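Long-range contacts in protein yciO (Escherichia coli, PDB 1K7J), which is of uncertain function; it is a putative translation factor of the SUA5 family and may bind double-stranded RNA: residues A[68-73]-A[132-137]; A[156-161]-A[171-176]. All blocks are in the same frame, centred on the assembly; numbering follows the deposited sequence.

Contact 1: A[68-73]-A[132-137]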
HETATM    1  N   MSE A  68       3.622  -2.555  -0.266  1.00  8.82           N
HETATM    2  CA  MSE A  68       3.866  -1.683   0.879  1.00  8.49           C
HETATM    3  C   MSE A  68       5.154  -2.211   1.513  1.00  8.43           C
HETATM    4  O   MSE A  68       5.176  -3.315   2.062  1.00  8.61           O
HETATM    5  CB  MSE A  68       2.680  -1.778   1.848  1.00  7.81           C
HETATM    6  CG  MSE A  68       2.522  -0.617   2.821  1.00  7.46           C
HETATM    7 SE   MSE A  68       2.020   1.072   1.958  1.00 11.00          SE
HETATM    8  CE  MSE A  68       0.158   0.682   1.438  1.00 11.32           C
ATOM      9  N   CYS A  69       6.221  -1.415   1.428  1.00  8.96           N
ATOM     10  CA  CYS A  69       7.539  -1.810   1.926  1.00  9.11           C
ATOM     11  C   CYS A  69       8.011  -1.098   3.186  1.00  9.15           C
ATOM     12  O   CYS A  69       7.688   0.063   3.424  1.00  9.08           O
ATOM     13  CB  CYS A  69       8.582  -1.601   0.828  1.00 10.22           C
ATOM     14  SG  CYS A  69       8.242  -2.480  -0.711  1.00 11.92           S
ATOM     15  N   ARG A  70       8.819  -1.804   3.969  1.00  9.32           N
ATOM     16  CA  ARG A  70       9.351  -1.281   5.220  1.00  9.51           C
ATOM     17  C   ARG A  70      10.230  -0.048   5.026  1.00  9.34           C
ATOM     18  O   ARG A  70      10.098   0.941   5.750  1.00  9.64           O
ATOM     19  CB  ARG A  70      10.164  -2.370   5.923  1.00 10.48           C
ATOM     20  CG  ARG A  70      10.706  -1.972   7.287  1.00 12.34           C
ATOM     21  CD  ARG A  70       9.601  -1.921   8.332  1.00 14.05           C
ATOM     22  NE  ARG A  70      10.111  -1.510   9.638  1.00 16.36           N
ATOM     23  CZ  ARG A  70      10.968  -2.221  10.365  1.00 16.87           C
ATOM     24  NH1 ARG A  70      11.411  -3.389   9.920  1.00 17.73           N
ATOM     25  NH2 ARG A  70      11.395  -1.756  11.533  1.00 17.81           N
ATOM     26  N   ASP A  71      11.120  -0.109   4.044  1.00  9.45           N
ATOM     27  CA  ASP A  71      12.047   0.983   3.785  1.00  9.77           C
ATOM     28  C   ASP A  71      12.606   0.889   2.372  1.00  9.88           C
ATOM     29  O   ASP A  71      12.222   0.006   1.608  1.00  9.05           O
ATOM     30  CB  ASP A  71      13.194   0.936   4.798  1.00 11.06           C
ATOM     31  CG  ASP A  71      13.754  -0.467   4.982  1.00 12.50           C
ATOM     32  OD1 ASP A  71      13.738  -1.256   4.011  1.00 12.34           O
ATOM     33  OD2 ASP A  71      14.225  -0.779   6.097  1.00 14.11           O
ATOM     34  N   LEU A  72      13.514   1.799   2.032  1.00  9.84           N
ATOM     35  CA  LEU A  72      14.111   1.821   0.701  1.00 10.33           C
ATOM     36  C   LEU A  72      14.871   0.532   0.401  1.00  9.94           C
ATOM     37  O   LEU A  72      14.860   0.054  -0.731  1.00  9.17           O
ATOM     38  CB  LEU A  72      15.043   3.032   0.555  1.00 11.86           C
ATOM     39  CG  LEU A  72      15.685   3.239  -0.820  1.00 12.89           C
ATOM     40  CD1 LEU A  72      14.605   3.376  -1.885  1.00 14.88           C
ATOM     41  CD2 LEU A  72      16.560   4.484  -0.790  1.00 13.21           C
ATOM     42  N   SER A  73      15.527  -0.035   1.410  1.00  9.84           N
ATOM     43  CA  SER A  73      16.272  -1.276   1.216  1.00  9.94           C
ATOM     44  C   SER A  73      15.337  -2.386   0.739  1.00  9.42           C
ATOM     45  O   SER A  73      15.636  -3.086  -0.230  1.00 10.12           O
ATOM     46  CB  SER A  73      16.945  -1.705   2.521  1.00 10.38           C
ATOM     47  OG  SER A  73      17.591  -2.959   2.364  1.00 11.14           O
ATOM     48  N   LEU A 132       3.162  -3.071  11.313  1.00  8.05           N
ATOM     49  CA  LEU A 132       2.643  -4.236  10.608  1.00  7.97           C
ATOM     50  C   LEU A 132       3.727  -4.844   9.718  1.00  7.88           C
ATOM     51  O   LEU A 132       3.924  -6.063   9.698  1.00  8.15           O
ATOM     52  CB  LEU A 132       1.430  -3.845   9.751  1.00  7.56           C
ATOM     53  CG  LEU A 132       0.138  -3.485  10.496  1.00  7.43           C
ATOM     54  CD1 LEU A 132      -0.885  -2.913   9.516  1.00  7.40           C
ATOM     55  CD2 LEU A 132      -0.420  -4.724  11.187  1.00  8.05           C
ATOM     56  N   LEU A 133       4.438  -3.993   8.987  1.00  8.44           N
ATOM     57  CA  LEU A 133       5.488  -4.470   8.096  1.00  8.96           C
ATOM     58  C   LEU A 133       6.640  -5.094   8.869  1.00  9.37           C
ATOM     59  O   LEU A 133       7.171  -6.126   8.469  1.00  9.71           O
ATOM     60  CB  LEU A 133       5.986  -3.325   7.212  1.00  9.11           C
ATOM     61  CG  LEU A 133       4.915  -2.795   6.251  1.00  9.19           C
ATOM     62  CD1 LEU A 133       5.445  -1.574   5.519  1.00  9.46           C
ATOM     63  CD2 LEU A 133       4.501  -3.893   5.267  1.00 10.25           C
ATOM     64  N   GLU A 134       7.024  -4.478   9.982  1.00  9.81           N
ATOM     65  CA  GLU A 134       8.109  -5.019  10.792  1.00 11.01           C
ATOM     66  C   GLU A 134       7.756  -6.423  11.276  1.00 10.85           C
ATOM     67  O   GLU A 134       8.592  -7.326  11.256  1.00 10.81           O
ATOM     68  CB  GLU A 134       8.378  -4.121  12.002  1.00 13.02           C
ATOM     69  CG  GLU A 134       9.608  -4.528  12.801  1.00 16.55           C
ATOM     70  CD  GLU A 134       9.804  -3.678  14.043  1.00 19.32           C
ATOM     71  OE1 GLU A 134       9.624  -2.444  13.954  1.00 20.49           O
ATOM     72  OE2 GLU A 134      10.148  -4.241  15.103  1.00 20.78           O
ATOM     73  N   ALA A 135       6.514  -6.607  11.709  1.00 10.40           N
ATOM     74  CA  ALA A 135       6.074  -7.907  12.201  1.00 10.82           C
ATOM     75  C   ALA A 135       5.923  -8.925  11.074  1.00 11.11           C
ATOM     76  O   ALA A 135       6.234 -10.105  11.253  1.00 11.92           O
ATOM     77  CB  ALA A 135       4.755  -7.759  12.956  1.00 10.90           C
ATOM     78  N   LEU A 136       5.454  -8.474   9.913  1.00 10.86           N
ATOM     79  CA  LEU A 136       5.265  -9.372   8.774  1.00 11.09           C
ATOM     80  C   LEU A 136       6.602  -9.874   8.229  1.00 10.86           C
ATOM     81  O   LEU A 136       6.731 -11.045   7.871  1.00 11.26           O
ATOM     82  CB  LEU A 136       4.475  -8.666   7.667  1.00 11.10           C
ATOM     83  CG  LEU A 136       4.141  -9.492   6.418  1.00 11.91           C
ATOM     84  CD1 LEU A 136       3.340 -10.728   6.798  1.00 12.65           C
ATOM     85  CD2 LEU A 136       3.356  -8.628   5.443  1.00 12.35           C
ATOM     86  N   GLY A 137       7.591  -8.989   8.157  1.00 10.51           N
ATOM     87  CA  GLY A 137       8.905  -9.400   7.687  1.00 10.48           C
ATOM     88  C   GLY A 137       9.159  -9.268   6.200  1.00 10.37           C
ATOM     89  O   GLY A 137      10.271  -9.518   5.731  1.00 10.77           O
TER
HETATM   90  O   HOH W   1      10.428  -5.465   7.711  1.00 17.46           O
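Arg70 lays its guanidinium across the side chain of Glu134. Atom CB of Glu134 sits over the centre of the group, 3.6 Å above its plane, and CG covers the same face. The two chains cross obliquely, and guanidinium and carboxylate planes differ by 26°. Arg70 NH2 and Glu134 OE1 are 3.1 Å apart. This is a salt bridge of charges alone, because the oxygen lies well out of the guanidinium plane and no N-H points at it. A water at the guanidinium edge accepts from NH1 and donates a weak bond to Leu133 O. An alanine in place of Arg70 would probably leave the Glu134 carboxylate without this counter-charge and CB and CG of Glu134 without the flat group over them. The contact joins the end of strand 66-68 and the loop after it to the C-terminal turns of helix 127-136, in the alpha/beta YrdC-like fold. Leu133 points toward this segment and fills the buried side. Its CD2 lies 3.3 Å from Met68 O, and its CD1 lies 3.5 Å from Cys69 O. CG of Met68, a selenomethionine, meets Leu133 CD1 at 4.1 Å, the side chains crossing at about a right angle.

Contact 2: A[156-161]-A[171-176]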
ATOM      1  N   ASP A 156     -12.406   7.594   7.051  1.00 13.15           N
ATOM      2  CA  ASP A 156     -13.189   7.395   8.270  1.00 13.59           C
ATOM      3  C   ASP A 156     -13.325   5.895   8.540  1.00 13.39           C
ATOM      4  O   ASP A 156     -14.028   5.191   7.815  1.00 13.36           O
ATOM      5  CB  ASP A 156     -14.577   8.016   8.076  1.00 14.47           C
ATOM      6  CG  ASP A 156     -15.437   7.950   9.321  1.00 15.27           C
ATOM      7  OD1 ASP A 156     -15.310   6.979  10.094  1.00 15.77           O
ATOM      8  OD2 ASP A 156     -16.260   8.870   9.511  1.00 16.35           O
ATOM      9  N   PRO A 157     -12.664   5.389   9.596  1.00 13.34           N
ATOM     10  CA  PRO A 157     -12.727   3.963   9.930  1.00 13.62           C
ATOM     11  C   PRO A 157     -14.126   3.413  10.207  1.00 14.01           C
ATOM     12  O   PRO A 157     -14.394   2.239   9.957  1.00 13.98           O
ATOM     13  CB  PRO A 157     -11.790   3.847  11.135  1.00 13.45           C
ATOM     14  CG  PRO A 157     -11.899   5.186  11.781  1.00 13.39           C
ATOM     15  CD  PRO A 157     -11.883   6.131  10.603  1.00 13.36           C
ATOM     16  N   GLU A 158     -15.015   4.252  10.724  1.00 15.20           N
ATOM     17  CA  GLU A 158     -16.375   3.803  10.996  1.00 16.45           C
ATOM     18  C   GLU A 158     -17.149   3.671   9.685  1.00 15.97           C
ATOM     19  O   GLU A 158     -17.964   2.763   9.525  1.00 16.63           O
ATOM     20  CB  GLU A 158     -17.082   4.776  11.942  1.00 17.98           C
ATOM     21  CG  GLU A 158     -16.660   4.629  13.400  1.00 20.58           C
ATOM     22  CD  GLU A 158     -16.877   3.221  13.935  1.00 22.11           C
ATOM     23  OE1 GLU A 158     -17.903   2.598  13.582  1.00 22.85           O
ATOM     24  OE2 GLU A 158     -16.029   2.737  14.716  1.00 22.91           O
ATOM     25  N   GLU A 159     -16.887   4.580   8.749  1.00 16.04           N
ATOM     26  CA  GLU A 159     -17.536   4.540   7.444  1.00 16.38           C
ATOM     27  C   GLU A 159     -17.034   3.290   6.725  1.00 15.85           C
ATOM     28  O   GLU A 159     -17.792   2.596   6.049  1.00 16.00           O
ATOM     29  CB  GLU A 159     -17.183   5.799   6.641  1.00 18.21           C
ATOM     30  CG  GLU A 159     -17.814   5.901   5.249  1.00 20.30           C
ATOM     31  CD  GLU A 159     -17.129   5.029   4.208  1.00 21.76           C
ATOM     32  OE1 GLU A 159     -15.880   5.055   4.130  1.00 21.43           O
ATOM     33  OE2 GLU A 159     -17.840   4.326   3.456  1.00 21.83           O
ATOM     34  N   ILE A 160     -15.744   3.002   6.888  1.00 14.95           N
ATOM     35  CA  ILE A 160     -15.138   1.834   6.265  1.00 14.44           C
ATOM     36  C   ILE A 160     -15.781   0.555   6.800  1.00 14.37           C
ATOM     37  O   ILE A 160     -16.059  -0.378   6.044  1.00 14.38           O
ATOM     38  CB  ILE A 160     -13.613   1.808   6.524  1.00 13.87           C
ATOM     39  CG1 ILE A 160     -12.955   2.974   5.772  1.00 13.61           C
ATOM     40  CG2 ILE A 160     -13.026   0.473   6.089  1.00 13.68           C
ATOM     41  CD1 ILE A 160     -11.472   3.130   6.035  1.00 13.43           C
ATOM     42  N   LYS A 161     -16.021   0.521   8.107  1.00 15.06           N
ATOM     43  CA  LYS A 161     -16.646  -0.635   8.738  1.00 15.93           C
ATOM     44  C   LYS A 161     -18.049  -0.838   8.165  1.00 16.57           C
ATOM     45  O   LYS A 161     -18.436  -1.958   7.831  1.00 16.63           O
ATOM     46  CB  LYS A 161     -16.716  -0.426  10.255  1.00 16.52           C
ATOM     47  CG  LYS A 161     -17.312  -1.589  11.044  1.00 17.75           C
ATOM     48  CD  LYS A 161     -17.175  -1.332  12.543  1.00 19.29           C
ATOM     49  CE  LYS A 161     -17.706  -2.487  13.384  1.00 20.13           C
ATOM     50  NZ  LYS A 161     -19.186  -2.629  13.296  1.00 21.11           N
ATOM     51  N   ILE A 171     -10.293  -4.835  10.047  1.00 10.14           N
ATOM     52  CA  ILE A 171     -10.227  -3.410   9.788  1.00  9.64           C
ATOM     53  C   ILE A 171      -9.527  -2.835  11.004  1.00  9.40           C
ATOM     54  O   ILE A 171      -9.972  -3.034  12.137  1.00  8.87           O
ATOM     55  CB  ILE A 171     -11.616  -2.766   9.659  1.00 10.07           C
ATOM     56  CG1 ILE A 171     -12.312  -3.281   8.397  1.00 10.80           C
ATOM     57  CG2 ILE A 171     -11.473  -1.242   9.610  1.00 10.77           C
ATOM     58  CD1 ILE A 171     -13.758  -2.827   8.254  1.00 12.69           C
ATOM     59  N   ILE A 172      -8.407  -2.162  10.771  1.00  8.62           N
ATOM     60  CA  ILE A 172      -7.666  -1.549  11.859  1.00  8.43           C
ATOM     61  C   ILE A 172      -8.025  -0.078  11.922  1.00  9.02           C
ATOM     62  O   ILE A 172      -7.768   0.670  10.984  1.00  9.49           O
ATOM     63  CB  ILE A 172      -6.136  -1.670  11.657  1.00  8.20           C
ATOM     64  CG1 ILE A 172      -5.710  -3.137  11.740  1.00  8.13           C
ATOM     65  CG2 ILE A 172      -5.404  -0.848  12.712  1.00  9.12           C
ATOM     66  CD1 ILE A 172      -4.245  -3.369  11.397  1.00  8.71           C
ATOM     67  N   HIS A 173      -8.648   0.319  13.023  1.00  9.15           N
ATOM     68  CA  HIS A 173      -9.021   1.705  13.247  1.00  9.38           C
ATOM     69  C   HIS A 173      -7.747   2.404  13.709  1.00  9.14           C
ATOM     70  O   HIS A 173      -7.236   2.119  14.793  1.00  9.34           O
ATOM     71  CB  HIS A 173     -10.095   1.769  14.337  1.00 10.51           C
ATOM     72  CG  HIS A 173     -10.537   3.156  14.693  1.00 11.32           C
ATOM     73  ND1 HIS A 173      -9.654   4.153  15.052  1.00 12.30           N
ATOM     74  CD2 HIS A 173     -11.776   3.692  14.803  1.00 11.95           C
ATOM     75  CE1 HIS A 173     -10.332   5.242  15.371  1.00 12.51           C
ATOM     76  NE2 HIS A 173     -11.621   4.990  15.230  1.00 12.44           N
ATOM     77  N   GLY A 174      -7.225   3.300  12.876  1.00  9.14           N
ATOM     78  CA  GLY A 174      -6.017   4.023  13.225  1.00  9.05           C
ATOM     79  C   GLY A 174      -6.262   5.517  13.205  1.00  9.11           C
ATOM     80  O   GLY A 174      -5.355   6.303  12.936  1.00  9.60           O
ATOM     81  N   GLY A 175      -7.502   5.906  13.484  1.00  9.21           N
ATOM     82  CA  GLY A 175      -7.851   7.313  13.497  1.00  9.45           C
ATOM     83  C   GLY A 175      -8.490   7.801  12.212  1.00  9.58           C
ATOM     84  O   GLY A 175      -8.709   7.035  11.273  1.00  9.01           O
ATOM     85  N   TYR A 176      -8.796   9.092  12.181  1.00  9.70           N
ATOM     86  CA  TYR A 176      -9.405   9.719  11.018  1.00 10.11           C
ATOM     87  C   TYR A 176      -8.281  10.362  10.227  1.00  9.95           C
ATOM     88  O   TYR A 176      -7.626  11.293  10.691  1.00  9.51           O
ATOM     89  CB  TYR A 176     -10.446  10.743  11.474  1.00 11.20           C
ATOM     90  CG  TYR A 176     -11.635  10.074  12.125  1.00 12.52           C
ATOM     91  CD1 TYR A 176     -11.513   9.437  13.361  1.00 13.11           C
ATOM     92  CD2 TYR A 176     -12.865  10.008  11.472  1.00 13.18           C
ATOM     93  CE1 TYR A 176     -12.587   8.746  13.928  1.00 14.21           C
ATOM     94  CE2 TYR A 176     -13.944   9.320  12.030  1.00 14.33           C
ATOM     95  CZ  TYR A 176     -13.795   8.690  13.254  1.00 14.41           C
ATOM     96  OH  TYR A 176     -14.853   7.987  13.791  1.00 15.81           O
TER
HETATM   97  O   HOH W   2     -17.125   8.252  12.414  1.00 25.74           O
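Helix 157-161 runs nearly antiparallel to strand 171-173, with pairs such as Pro157 and His173 facing each other; the axes are 9.0 Å apart and make an angle of 160°. Pro157 meets two rings, with different atoms. Its CG stands over one face of His173, offset toward the rim, 3.6 Å from the ring centroid. Its CD stands over the centre of one face of Tyr176, 4.0 Å from the centroid. Both are CH-pi contacts. Pro157 CD also lies close to Gly175 O, which accepts a hydrogen bond from Tyr38 OH. Here, in the YrdC-like alpha/beta fold, helix 157-164 packs on the sheet near its edge, next to strand 3-6, and its chain returns through a short connection into strand 170-173. Asp156 is the N-cap of that helix. Its OD1 accepts from Glu158 N at 2.8 Å, nearly along the C-O axis, and from Glu159 N, which comes from above the carboxylate plane. The Asp156 and Tyr176 side chains lie side by side and point the same way. Asp156 OD1 is 3.3 Å from Tyr176 CE2, with the carboxylate and ring planes 63° apart. A water at the ring edge, in plane, donates to Asp156 OD2 and is hydrogen-bonded to Tyr176 OH, 2.7 Å away. Farther along, Ile171 CD1 meets Ile160 CG2 at 4.0 Å and Lys161 CA at 3.7 Å. Val31 touches both isoleucines.

Overall arrangement
From the N terminus, the chain first passes strands 3-6, 30-34 and 37-43 and helices 14-25 and 47-57. Contact 1 then ties the end of strand 66-68 to helix 127-136. It closes a loop of 58 residues that holds most of helix 72-78, helix 83-90 and strands 97-102 and 118-122. Strand 140-144 follows. Contact 2 opens and closes afterwards, so the two are in series and neither nest nor cross. It ties helix 157-164 to strand 170-173 round a short loop, with nine residues between its segments. Contact 1 is buried and nearer the centre of the molecule; contact 2 lies toward the 3-6 edge of the sheet. Their centres are 22 Å apart, yet Leu132 CD1 packs on Ile172 CD1 at 3.9 Å.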